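Local coordinates for protein Dye-decolorizing peroxidase tfu_3078 (Thermobifida fusca, PDB 5FW4) that uses a non-covalently bound heme b and hydrogen peroxide to oxidise many compounds, most readily anthraquinone dyes, although its physiological substrate is unknown, at residues A[109-114]-A[205-210]; A[121-126]-A[196-201]; A[161-166]-A[379-384]; A[113-118]-A[140-145]. One frame throughout, in Å; residues are numbered along the deposited sequence.

How the interactions relate
Interactions 1, 2 and 4 cluster in the N-terminal ferredoxin-like half, while interaction 3 lies apart, where that half meets the C-terminal one. Helices 97-120 and 193-205 cover the four-stranded sheet, and the short helix 123-126 packs against both. Interactions 1 and 4, centred about 10 Å apart, start from the same part of helix 97-120. Interaction 2, about 14 Å from interaction 1 and 10 Å from interaction 4 between centres, lies within the span of interaction 1, its segments alternating with those of interaction 4; Ala199 packs on Leu140. Interaction 4 closes before interaction 3 opens. Interaction 3, centred 24 to 33 Å from the others, ties the N-terminal half to the heme-binding half.

Interaction 1. Residues A[109-114]-A[205-210]; sequences RSWTEL and AAAADA
Ser110 and Ala206 bring the backbones closest, with their CA atoms 5.9 Å apart, where helix 97-120 runs past the type I beta turn from Ala205 to Ala208. This turn ends the second helix of the N-terminal ferredoxin-like domain and leads into strand 211-220, so the contact joins the first helix of that fold to the exit of the second. Small methyl groups on the turn allow the close approach. The Ala206 methyl lies 4.0 Å from Ser110 CB, and Leu114, one turn further along the helix, reaches it with CD2 at 4.2 Å. The hydroxyl of Ser110 is held by its own helix: with OG beside the backbone N (chi1 -56°), it hydrogen-bonds to the carbonyl of Ala106, although Ala206 O is also near, 3.3 Å from Ser110 OG. Trp111 extends its indole alongside the turn, and its NE1 hydrogen-bonds to the carbonyl of Leu203 near the end of helix 193-205, which would restrain the rotation of the ring. Phe184 meets the indole edge-to-face. The Ala207 methyl sits oblique to the indole by the NE1, CE2 and CZ2 rim, with Ala207 CB 3.5 Å from Trp111 CZ2.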
loop_
_atom_site.group_PDB
_atom_site.type_symbol
_atom_site.label_atom_id
_atom_site.label_comp_id
_atom_site.label_asym_id
_atom_site.label_seq_id
_atom_site.Cartn_x
_atom_site.Cartn_y
_atom_site.Cartn_z
ATOM N N ARG A 109 27.725 5.809 -2.600
ATOM C CA ARG A 109 28.243 5.027 -3.705
ATOM C C ARG A 109 27.373 3.804 -4.004
ATOM O O ARG A 109 27.046 3.538 -5.160
ATOM C CB ARG A 109 29.694 4.580 -3.441
ATOM C CG ARG A 109 30.349 4.052 -4.706
ATOM C CD ARG A 109 31.776 3.602 -4.451
ATOM N NE ARG A 109 32.725 4.709 -4.352
ATOM C CZ ARG A 109 33.327 5.313 -5.384
ATOM N NH1 ARG A 109 33.057 4.984 -6.641
ATOM N NH2 ARG A 109 34.196 6.286 -5.152
ATOM N N SER A 110 27.001 3.037 -2.991
ATOM C CA SER A 110 26.259 1.797 -3.242
ATOM C C SER A 110 24.928 2.144 -3.894
ATOM O O SER A 110 24.455 1.509 -4.862
ATOM C CB SER A 110 25.959 1.074 -1.932
ATOM O OG SER A 110 27.118 0.820 -1.190
ATOM N N TRP A 111 24.307 3.170 -3.344
ATOM C CA TRP A 111 23.003 3.558 -3.877
ATOM C C TRP A 111 23.104 4.048 -5.300
ATOM O O TRP A 111 22.308 3.652 -6.151
ATOM C CB TRP A 111 22.316 4.598 -2.970
ATOM C CG TRP A 111 21.766 4.050 -1.675
ATOM C CD1 TRP A 111 21.218 2.818 -1.460
ATOM C CD2 TRP A 111 21.628 4.763 -0.446
ATOM N NE1 TRP A 111 20.791 2.702 -0.156
ATOM C CE2 TRP A 111 21.047 3.884 0.489
ATOM C CE3 TRP A 111 21.944 6.070 -0.042
ATOM C CZ2 TRP A 111 20.799 4.257 1.792
ATOM C CZ3 TRP A 111 21.726 6.426 1.263
ATOM C CH2 TRP A 111 21.139 5.538 2.160
ATOM N N THR A 112 24.068 4.904 -5.577
ATOM C CA THR A 112 24.256 5.423 -6.919
ATOM C C THR A 112 24.441 4.288 -7.899
ATOM O O THR A 112 23.809 4.253 -8.946
ATOM C CB THR A 112 25.453 6.402 -7.015
ATOM O OG1 THR A 112 25.216 7.570 -6.206
ATOM C CG2 THR A 112 25.672 6.842 -8.478
ATOM N N GLU A 113 25.313 3.355 -7.552
ATOM C CA GLU A 113 25.634 2.270 -8.443
ATOM C C GLU A 113 24.454 1.339 -8.636
ATOM O O GLU A 113 24.217 0.866 -9.746
ATOM C CB GLU A 113 26.891 1.527 -7.938
ATOM C CG GLU A 113 28.120 2.414 -7.972
ATOM C CD GLU A 113 29.414 1.720 -7.533
ATOM O OE1 GLU A 113 29.433 0.493 -7.259
ATOM O OE2 GLU A 113 30.432 2.433 -7.468
ATOM N N LEU A 114 23.693 1.104 -7.574
ATOM C CA LEU A 114 22.517 0.267 -7.680
ATOM C C LEU A 114 21.373 0.992 -8.409
ATOM O O LEU A 114 20.714 0.379 -9.235
ATOM C CB LEU A 114 22.023 -0.224 -6.318
ATOM C CG LEU A 114 20.823 -1.165 -6.411
ATOM C CD1 LEU A 114 21.106 -2.353 -7.342
ATOM C CD2 LEU A 114 20.426 -1.676 -5.024
ATOM N N ALA A 205 19.236 -2.824 1.587
ATOM C CA ALA A 205 20.336 -3.814 1.832
ATOM C C ALA A 205 21.719 -3.345 1.399
ATOM O O ALA A 205 22.738 -3.757 1.987
ATOM C CB ALA A 205 19.994 -5.099 1.106
ATOM N N ALA A 206 21.776 -2.559 0.322
ATOM C CA ALA A 206 23.033 -2.083 -0.220
ATOM C C ALA A 206 23.769 -1.148 0.715
ATOM O O ALA A 206 24.992 -1.013 0.600
ATOM C CB ALA A 206 22.848 -1.431 -1.579
ATOM N N ALA A 207 23.043 -0.514 1.631
ATOM C CA ALA A 207 23.652 0.360 2.632
ATOM C C ALA A 207 23.276 -0.045 4.069
ATOM O O ALA A 207 23.355 0.771 4.990
ATOM C CB ALA A 207 23.255 1.824 2.337
ATOM N N ALA A 208 22.922 -1.321 4.272
ATOM C CA ALA A 208 22.464 -1.803 5.593
ATOM C C ALA A 208 23.451 -1.563 6.747
ATOM O O ALA A 208 23.041 -1.263 7.870
ATOM C CB ALA A 208 22.102 -3.278 5.532
ATOM N N ASP A 209 24.749 -1.720 6.487
ATOM C CA ASP A 209 25.739 -1.600 7.550
ATOM C C ASP A 209 25.877 -0.136 7.945
ATOM O O ASP A 209 26.101 0.184 9.127
ATOM C CB ASP A 209 27.106 -2.143 7.113
ATOM C CG ASP A 209 27.140 -3.654 7.005
ATOM O OD1 ASP A 209 26.258 -4.328 7.585
ATOM O OD2 ASP A 209 28.079 -4.184 6.349
ATOM N N ALA A 210 25.697 0.745 6.964
ATOM C CA ALA A 210 26.045 2.144 7.105
ATOM C C ALA A 210 24.872 3.046 7.544
ATOM O O ALA A 210 25.092 4.196 7.947
ATOM C CB ALA A 210 26.578 2.633 5.766
#

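Interaction 2. Residues A[121-126]-A[196-201]; sequences ESPHDI and LTAAVE
Pro123 lies against Ala198 and Ala199 where the short helix 123-126 abuts helix 193-205, the second helix of the N-terminal ferredoxin-like fold. The CA atoms of Pro123 and Ala199 are 5.5 Å apart, a closeness that the small alanine side chains permit. Along the pyrrolidine ring, Pro123 CB is the first to touch, 3.7 Å from Ala198 CB. Pro123 CG, the outermost point of the ring, goes deeper: it faces the backbone as well as the methyls, sitting 3.7 Å from Ala199 N and 4.0 Å from Ala199 CB, so the ring rests across the ridge made by two successive residues. Pro123 CD, the last ring atom, turns instead to Leu140, which also packs on Ala199 and closes that end of the contact, while Ser132 touches both Pro123 and Ala198.

The proline occupies the first turn of its helix, where it has no amide hydrogen to offer and none is needed. Ser122 is the N-cap residue, but its hydroxyl is bonded to Arg63 rather than to the helix. Another surface of helix 193-205 meets the second subunit of the crystal assembly, where Glu201 forms a salt bridge with Arg369 of that subunit. At the start of helix 123-126 only the reverse half of a capping box is formed: Ser122 N donates a nearly straight bond (166°) to Asp125 OD2 at 3.0 Å, on the anti side and 32° out of the carboxylate plane.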
loop_
_atom_site.group_PDB
_atom_site.type_symbol
_atom_site.label_atom_id
_atom_site.label_comp_id
_atom_site.label_asym_id
_atom_site.label_seq_id
_atom_site.Cartn_x
_atom_site.Cartn_y
_atom_site.Cartn_z
ATOM N N GLU A 121 18.050 -2.441 -15.577
ATOM C CA GLU A 121 17.596 -3.795 -15.272
ATOM C C GLU A 121 16.582 -3.795 -14.156
ATOM O O GLU A 121 16.491 -2.842 -13.388
ATOM C CB GLU A 121 18.781 -4.653 -14.835
ATOM C CG GLU A 121 20.097 -4.221 -15.437
ATOM C CD GLU A 121 21.267 -5.012 -14.877
ATOM O OE1 GLU A 121 21.195 -6.254 -14.927
ATOM O OE2 GLU A 121 22.235 -4.383 -14.391
ATOM N N SER A 122 15.842 -4.890 -14.048
ATOM C CA SER A 122 14.851 -5.067 -13.004
ATOM C C SER A 122 15.472 -5.763 -11.805
ATOM O O SER A 122 16.530 -6.442 -11.930
ATOM C CB SER A 122 13.633 -5.861 -13.525
ATOM O OG SER A 122 13.139 -5.315 -14.732
ATOM N N PRO A 123 14.832 -5.629 -10.638
ATOM C CA PRO A 123 15.410 -6.276 -9.456
ATOM C C PRO A 123 15.717 -7.741 -9.666
ATOM O O PRO A 123 16.700 -8.210 -9.141
ATOM C CB PRO A 123 14.331 -6.112 -8.396
ATOM C CG PRO A 123 13.568 -4.879 -8.818
ATOM C CD PRO A 123 13.555 -4.934 -10.326
ATOM N N HIS A 124 14.872 -8.451 -10.417
ATOM C CA HIS A 124 15.037 -9.891 -10.605
ATOM C C HIS A 124 16.129 -10.219 -11.622
ATOM O O HIS A 124 16.556 -11.376 -11.704
ATOM C CB HIS A 124 13.720 -10.596 -10.973
ATOM C CG HIS A 124 12.889 -9.868 -11.979
ATOM N ND1 HIS A 124 12.161 -8.732 -11.672
ATOM C CD2 HIS A 124 12.638 -10.135 -13.285
ATOM C CE1 HIS A 124 11.511 -8.326 -12.748
ATOM N NE2 HIS A 124 11.776 -9.162 -13.737
ATOM N N ASP A 125 16.596 -9.219 -12.375
ATOM C CA ASP A 125 17.844 -9.377 -13.169
ATOM C C ASP A 125 19.094 -9.226 -12.279
ATOM O O ASP A 125 20.147 -9.823 -12.535
ATOM C CB ASP A 125 17.887 -8.358 -14.318
ATOM C CG ASP A 125 16.667 -8.438 -15.224
ATOM O OD1 ASP A 125 16.209 -9.565 -15.504
ATOM O OD2 ASP A 125 16.159 -7.371 -15.652
ATOM N N ILE A 126 18.967 -8.437 -11.219
ATOM C CA ILE A 126 20.085 -8.161 -10.301
ATOM C C ILE A 126 20.374 -9.294 -9.313
ATOM O O ILE A 126 21.508 -9.455 -8.834
ATOM C CB ILE A 126 19.802 -6.836 -9.548
ATOM C CG1 ILE A 126 20.092 -5.674 -10.498
ATOM C CG2 ILE A 126 20.595 -6.693 -8.242
ATOM C CD1 ILE A 126 19.265 -4.456 -10.206
ATOM N N LEU A 196 8.231 -2.429 -7.067
ATOM C CA LEU A 196 8.645 -1.495 -6.049
ATOM C C LEU A 196 9.303 -2.090 -4.796
ATOM O O LEU A 196 10.360 -1.652 -4.408
ATOM C CB LEU A 196 7.437 -0.571 -5.645
ATOM C CG LEU A 196 7.702 0.529 -4.619
ATOM C CD1 LEU A 196 8.891 1.389 -4.995
ATOM C CD2 LEU A 196 6.500 1.430 -4.436
ATOM N N THR A 197 8.670 -3.054 -4.153
ATOM C CA THR A 197 9.126 -3.522 -2.854
ATOM C C THR A 197 10.428 -4.369 -3.109
ATOM O O THR A 197 11.259 -4.408 -2.268
ATOM C CB THR A 197 8.061 -4.372 -2.135
ATOM O OG1 THR A 197 8.430 -4.677 -0.759
ATOM C CG2 THR A 197 7.774 -5.672 -2.852
ATOM N N ALA A 198 10.583 -4.913 -4.296
ATOM C CA ALA A 198 11.811 -5.764 -4.612
ATOM C C ALA A 198 13.022 -4.862 -4.728
ATOM O O ALA A 198 14.129 -5.162 -4.268
ATOM C CB ALA A 198 11.582 -6.477 -5.913
ATOM N N ALA A 199 12.800 -3.720 -5.356
ATOM C CA ALA A 199 13.829 -2.722 -5.524
ATOM C C ALA A 199 14.173 -2.081 -4.211
ATOM O O ALA A 199 15.328 -1.855 -3.950
ATOM C CB ALA A 199 13.372 -1.659 -6.523
ATOM N N VAL A 200 13.154 -1.651 -3.445
ATOM C CA VAL A 200 13.395 -1.195 -2.060
ATOM C C VAL A 200 14.297 -2.164 -1.268
ATOM O O VAL A 200 15.221 -1.717 -0.657
ATOM C CB VAL A 200 12.116 -1.046 -1.301
ATOM C CG1 VAL A 200 12.369 -0.874 0.196
ATOM C CG2 VAL A 200 11.399 0.185 -1.876
ATOM N N GLU A 201 13.931 -3.420 -1.209
ATOM C CA GLU A 201 14.770 -4.420 -0.451
ATOM C C GLU A 201 16.233 -4.372 -0.833
ATOM O O GLU A 201 17.119 -4.496 0.038
ATOM C CB GLU A 201 14.266 -5.825 -0.687
ATOM C CG GLU A 201 12.953 -6.146 -0.052
ATOM C CD GLU A 201 12.944 -6.006 1.466
ATOM O OE1 GLU A 201 13.970 -6.269 2.117
ATOM O OE2 GLU A 201 11.903 -5.611 2.006
#

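Interaction 3. Residues A[161-166]-A[379-384]; sequences PDALAD and QGDPAT
The methyl of Ala163 lies against the side of Asp381 and the ring of Pro382, with Ala163 CB 3.6 Å from Asp381 OD1 and 3.8 Å from Pro382 CD. The Ala163 carbonyl borders the same proline ring: Ala163 O is 3.3 Å from Pro382 CD, with Pro382 CG almost as near. Asp381 has CG anti to its own amide nitrogen (chi1 177°), a rotation that lets OD1 serve two surfaces at once. On one it touches the Ala163 methyl; on the other it accepts the backbone N-H of Ala383, with Ala383 N 3.0 Å from Asp381 OD1. That bond arrives from above the carboxylate plane, 55° out of it, and closes an Asx turn with Pro382 at its middle position. A further bond, from Thr384 N to Asp381 O, reinforces the bend. Tyr276 packs against both Ala163 and Pro382, and Leu411 against Pro382 and Leu164, so two strands of the C-terminal sheet underlie both loops. The Pro382 side chain is about 10 Å from the bound heme. The contact belongs to the seam between the two ferredoxin-like halves of the DyP-type peroxidase fold, where an N-terminal loop rests on the C-terminal, heme-binding half.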
loop_
_atom_site.group_PDB
_atom_site.type_symbol
_atom_site.label_atom_id
_atom_site.label_comp_id
_atom_site.label_asym_id
_atom_site.label_seq_id
_atom_site.Cartn_x
_atom_site.Cartn_y
_atom_site.Cartn_z
ATOM N N PRO A 161 24.277 24.831 1.675
ATOM C CA PRO A 161 23.764 26.030 1.005
ATOM C C PRO A 161 22.619 26.618 1.807
ATOM O O PRO A 161 21.978 25.901 2.565
ATOM C CB PRO A 161 23.274 25.498 -0.355
ATOM C CG PRO A 161 23.995 24.187 -0.526
ATOM C CD PRO A 161 24.028 23.630 0.872
ATOM N N ASP A 162 22.365 27.905 1.622
ATOM C CA ASP A 162 21.252 28.592 2.268
ATOM C C ASP A 162 19.915 27.901 2.025
ATOM O O ASP A 162 19.105 27.798 2.928
ATOM C CB ASP A 162 21.140 30.030 1.740
ATOM C CG ASP A 162 22.331 30.880 2.096
ATOM O OD1 ASP A 162 23.181 30.452 2.903
ATOM O OD2 ASP A 162 22.417 31.987 1.549
ATOM N N ALA A 163 19.701 27.428 0.803
ATOM C CA ALA A 163 18.489 26.664 0.435
ATOM C C ALA A 163 18.303 25.363 1.230
ATOM O O ALA A 163 17.213 24.830 1.242
ATOM C CB ALA A 163 18.497 26.350 -1.063
ATOM N N LEU A 164 19.351 24.857 1.882
ATOM C CA LEU A 164 19.254 23.650 2.723
ATOM C C LEU A 164 19.098 23.960 4.219
ATOM O O LEU A 164 19.268 23.087 5.080
ATOM C CB LEU A 164 20.488 22.745 2.497
ATOM C CG LEU A 164 20.441 21.306 3.038
ATOM C CD1 LEU A 164 19.162 20.576 2.628
ATOM C CD2 LEU A 164 21.672 20.510 2.577
ATOM N N ALA A 165 18.803 25.217 4.542
ATOM C CA ALA A 165 18.491 25.595 5.910
ATOM C C ALA A 165 17.201 24.886 6.315
ATOM O O ALA A 165 16.298 24.712 5.479
ATOM C CB ALA A 165 18.328 27.097 6.013
ATOM N N ASP A 166 17.136 24.447 7.569
ATOM C CA ASP A 166 15.991 23.712 8.087
ATOM C C ASP A 166 14.762 24.551 7.778
ATOM O O ASP A 166 14.837 25.795 7.743
ATOM C CB ASP A 166 16.085 23.498 9.603
ATOM C CG ASP A 166 17.213 22.526 10.007
ATOM O OD1 ASP A 166 17.746 21.808 9.138
ATOM O OD2 ASP A 166 17.536 22.474 11.210
ATOM N N GLN A 379 11.717 22.112 -5.974
ATOM C CA GLN A 379 12.065 23.486 -6.294
ATOM C C GLN A 379 13.558 23.732 -6.216
ATOM O O GLN A 379 14.271 22.996 -5.528
ATOM C CB GLN A 379 11.363 24.499 -5.374
ATOM C CG GLN A 379 11.655 24.384 -3.885
ATOM C CD GLN A 379 10.623 23.567 -3.110
ATOM O OE1 GLN A 379 9.562 24.065 -2.759
ATOM N NE2 GLN A 379 10.943 22.323 -2.823
ATOM N N GLY A 380 13.988 24.789 -6.917
ATOM C CA GLY A 380 15.358 25.261 -6.915
ATOM C C GLY A 380 15.785 25.768 -5.561
ATOM O O GLY A 380 16.929 25.602 -5.201
ATOM N N ASP A 381 14.872 26.362 -4.800
ATOM C CA ASP A 381 15.192 26.954 -3.508
ATOM C C ASP A 381 13.924 27.017 -2.681
ATOM O O ASP A 381 12.965 27.714 -3.088
ATOM C CB ASP A 381 15.758 28.363 -3.726
ATOM C CG ASP A 381 16.058 29.105 -2.425
ATOM O OD1 ASP A 381 15.759 28.616 -1.329
ATOM O OD2 ASP A 381 16.594 30.230 -2.518
ATOM N N PRO A 382 13.889 26.306 -1.535
ATOM C CA PRO A 382 12.636 26.313 -0.777
ATOM C C PRO A 382 12.133 27.707 -0.381
ATOM O O PRO A 382 10.945 27.892 -0.260
ATOM C CB PRO A 382 12.962 25.450 0.456
ATOM C CG PRO A 382 14.037 24.528 -0.029
ATOM C CD PRO A 382 14.854 25.327 -0.973
ATOM N N ALA A 383 13.025 28.670 -0.189
ATOM C CA ALA A 383 12.623 30.006 0.224
ATOM C C ALA A 383 11.801 30.736 -0.847
ATOM O O ALA A 383 11.097 31.678 -0.519
ATOM C CB ALA A 383 13.851 30.824 0.618
ATOM N N THR A 384 11.886 30.309 -2.114
ATOM C CA THR A 384 11.088 30.885 -3.200
ATOM C C THR A 384 10.177 29.811 -3.783
ATOM O O THR A 384 9.880 29.788 -4.982
ATOM C CB THR A 384 11.987 31.436 -4.309
ATOM O OG1 THR A 384 12.971 30.445 -4.637
ATOM C CG2 THR A 384 12.686 32.718 -3.846
#

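Interaction 4. Residues A[113-118]-A[140-145]; sequences ELAARL and LMVTVG
Ala115 and Leu118 on helix 97-120 face Val142 on the edge strand 141-146 and Leu140 just before it, packing helix on sheet in the N-terminal ferredoxin-like domain. The helix belongs to a split beta-alpha-beta unit: it links strand 81-89 to strand 141-146, which run parallel with strand 184-190 between them. The alternation of side chains from Leu140 to Thr143 sets the relief of the sheet surface, for Leu140 and Val142 rise toward the helix while Met141 and Thr143 point the other way.

Val142 is the bump on the strand side. Its isopropyl group fits the groove between Ala115 and Leu118, almost one turn apart, and its two branches divide the work. The CB and CG1 side bears on the small Ala115, with Ala115 CB 3.7 Å from Val142 CB, whereas CG2 leans toward the larger neighbour and lies 4.2 Å from Leu118 CD1. Ala115 leaves a shallow place on the helix surface, and the strand comes closest there, with the CA atoms of Ala115 and Val142 5.7 Å apart. Toward the start of the strand, the backbones diverge to 7.1 Å between the CA atoms of Leu118 and Leu140, a gap taken up by the longer leucines. With CG beside its backbone N (chi1 -71°), Leu118 lays its branches across Leu140 at a slant, Leu118 CD2 4.1 Å from Leu140 CD2. Next along the helix, His119 NE2 hydrogen-bonds to the amide of Val142, adding a polar tie between helix and strand. Leu140 CD2 also runs up against the helix backbone, 3.6 Å from Leu118 O.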
loop_
_atom_site.group_PDB
_atom_site.type_symbol
_atom_site.label_atom_id
_atom_site.label_comp_id
_atom_site.label_asym_id
_atom_site.label_seq_id
_atom_site.Cartn_x
_atom_site.Cartn_y
_atom_site.Cartn_z
ATOM N N GLU A 113 25.313 3.355 -7.552
ATOM C CA GLU A 113 25.634 2.270 -8.443
ATOM C C GLU A 113 24.454 1.339 -8.636
ATOM O O GLU A 113 24.217 0.866 -9.746
ATOM C CB GLU A 113 26.891 1.527 -7.938
ATOM C CG GLU A 113 28.120 2.414 -7.972
ATOM C CD GLU A 113 29.414 1.720 -7.533
ATOM O OE1 GLU A 113 29.433 0.493 -7.259
ATOM O OE2 GLU A 113 30.432 2.433 -7.468
ATOM N N LEU A 114 23.693 1.104 -7.574
ATOM C CA LEU A 114 22.517 0.267 -7.680
ATOM C C LEU A 114 21.373 0.992 -8.409
ATOM O O LEU A 114 20.714 0.379 -9.235
ATOM C CB LEU A 114 22.023 -0.224 -6.318
ATOM C CG LEU A 114 20.823 -1.165 -6.411
ATOM C CD1 LEU A 114 21.106 -2.353 -7.342
ATOM C CD2 LEU A 114 20.426 -1.676 -5.024
ATOM N N ALA A 115 21.153 2.279 -8.146
ATOM C CA ALA A 115 20.177 3.032 -8.949
ATOM C C ALA A 115 20.518 2.947 -10.454
ATOM O O ALA A 115 19.608 2.852 -11.308
ATOM C CB ALA A 115 20.108 4.481 -8.518
ATOM N N ALA A 116 21.816 2.976 -10.781
ATOM C CA ALA A 116 22.247 2.811 -12.173
ATOM C C ALA A 116 21.756 1.488 -12.752
ATOM O O ALA A 116 21.202 1.462 -13.829
ATOM C CB ALA A 116 23.768 2.916 -12.307
ATOM N N ARG A 117 21.963 0.398 -12.033
ATOM C CA ARG A 117 21.586 -0.900 -12.524
ATOM C C ARG A 117 20.096 -1.011 -12.646
ATOM O O ARG A 117 19.602 -1.519 -13.658
ATOM C CB ARG A 117 22.111 -2.004 -11.623
ATOM C CG ARG A 117 23.614 -2.020 -11.547
ATOM C CD ARG A 117 24.068 -3.285 -10.861
ATOM N NE ARG A 117 23.719 -4.425 -11.682
ATOM C CZ ARG A 117 23.779 -5.691 -11.278
ATOM N NH1 ARG A 117 24.159 -6.011 -10.038
ATOM N NH2 ARG A 117 23.438 -6.653 -12.127
ATOM N N LEU A 118 19.382 -0.477 -11.644
ATOM C CA LEU A 118 17.929 -0.632 -11.551
ATOM C C LEU A 118 17.189 0.159 -12.611
ATOM O O LEU A 118 16.008 -0.090 -12.881
ATOM C CB LEU A 118 17.414 -0.240 -10.153
ATOM C CG LEU A 118 17.759 -1.209 -9.001
ATOM C CD1 LEU A 118 17.384 -0.622 -7.661
ATOM C CD2 LEU A 118 17.094 -2.579 -9.135
ATOM N N LEU A 140 10.574 1.597 -13.234
ATOM C CA LEU A 140 11.285 1.745 -11.981
ATOM C C LEU A 140 12.283 2.895 -12.032
ATOM O O LEU A 140 12.996 3.085 -13.031
ATOM C CB LEU A 140 11.997 0.439 -11.616
ATOM C CG LEU A 140 12.836 0.380 -10.352
ATOM C CD1 LEU A 140 12.051 0.548 -9.086
ATOM C CD2 LEU A 140 13.542 -0.998 -10.380
ATOM N N MET A 141 12.272 3.693 -10.963
ATOM C CA MET A 141 13.096 4.865 -10.846
ATOM C C MET A 141 13.478 5.096 -9.405
ATOM O O MET A 141 12.695 4.875 -8.458
ATOM C CB MET A 141 12.367 6.113 -11.370
ATOM C CG MET A 141 10.989 6.238 -10.867
ATOM S SD MET A 141 10.236 7.745 -11.548
ATOM C CE MET A 141 10.083 7.282 -13.257
ATOM N N VAL A 142 14.684 5.628 -9.248
ATOM C CA VAL A 142 15.309 5.787 -7.971
ATOM C C VAL A 142 15.901 7.177 -7.877
ATOM O O VAL A 142 16.615 7.644 -8.780
ATOM C CB VAL A 142 16.453 4.728 -7.781
ATOM C CG1 VAL A 142 17.052 4.870 -6.381
ATOM C CG2 VAL A 142 15.895 3.333 -8.031
ATOM N N THR A 143 15.634 7.812 -6.749
ATOM C CA THR A 143 16.149 9.127 -6.432
ATOM C C THR A 143 16.830 9.081 -5.079
ATOM O O THR A 143 16.310 8.467 -4.140
ATOM C CB THR A 143 14.956 10.147 -6.305
ATOM O OG1 THR A 143 13.984 9.872 -7.300
ATOM C CG2 THR A 143 15.457 11.575 -6.457
ATOM N N VAL A 144 17.973 9.750 -4.975
ATOM C CA VAL A 144 18.746 9.783 -3.739
ATOM C C VAL A 144 18.922 11.206 -3.286
ATOM O O VAL A 144 19.327 12.049 -4.062
ATOM C CB VAL A 144 20.141 9.177 -3.904
ATOM C CG1 VAL A 144 20.888 9.266 -2.584
ATOM C CG2 VAL A 144 20.048 7.737 -4.409
ATOM N N GLY A 145 18.623 11.448 -2.016
ATOM C CA GLY A 145 18.723 12.786 -1.439
ATOM C C GLY A 145 19.517 12.825 -0.144
ATOM O O GLY A 145 19.794 11.788 0.499
#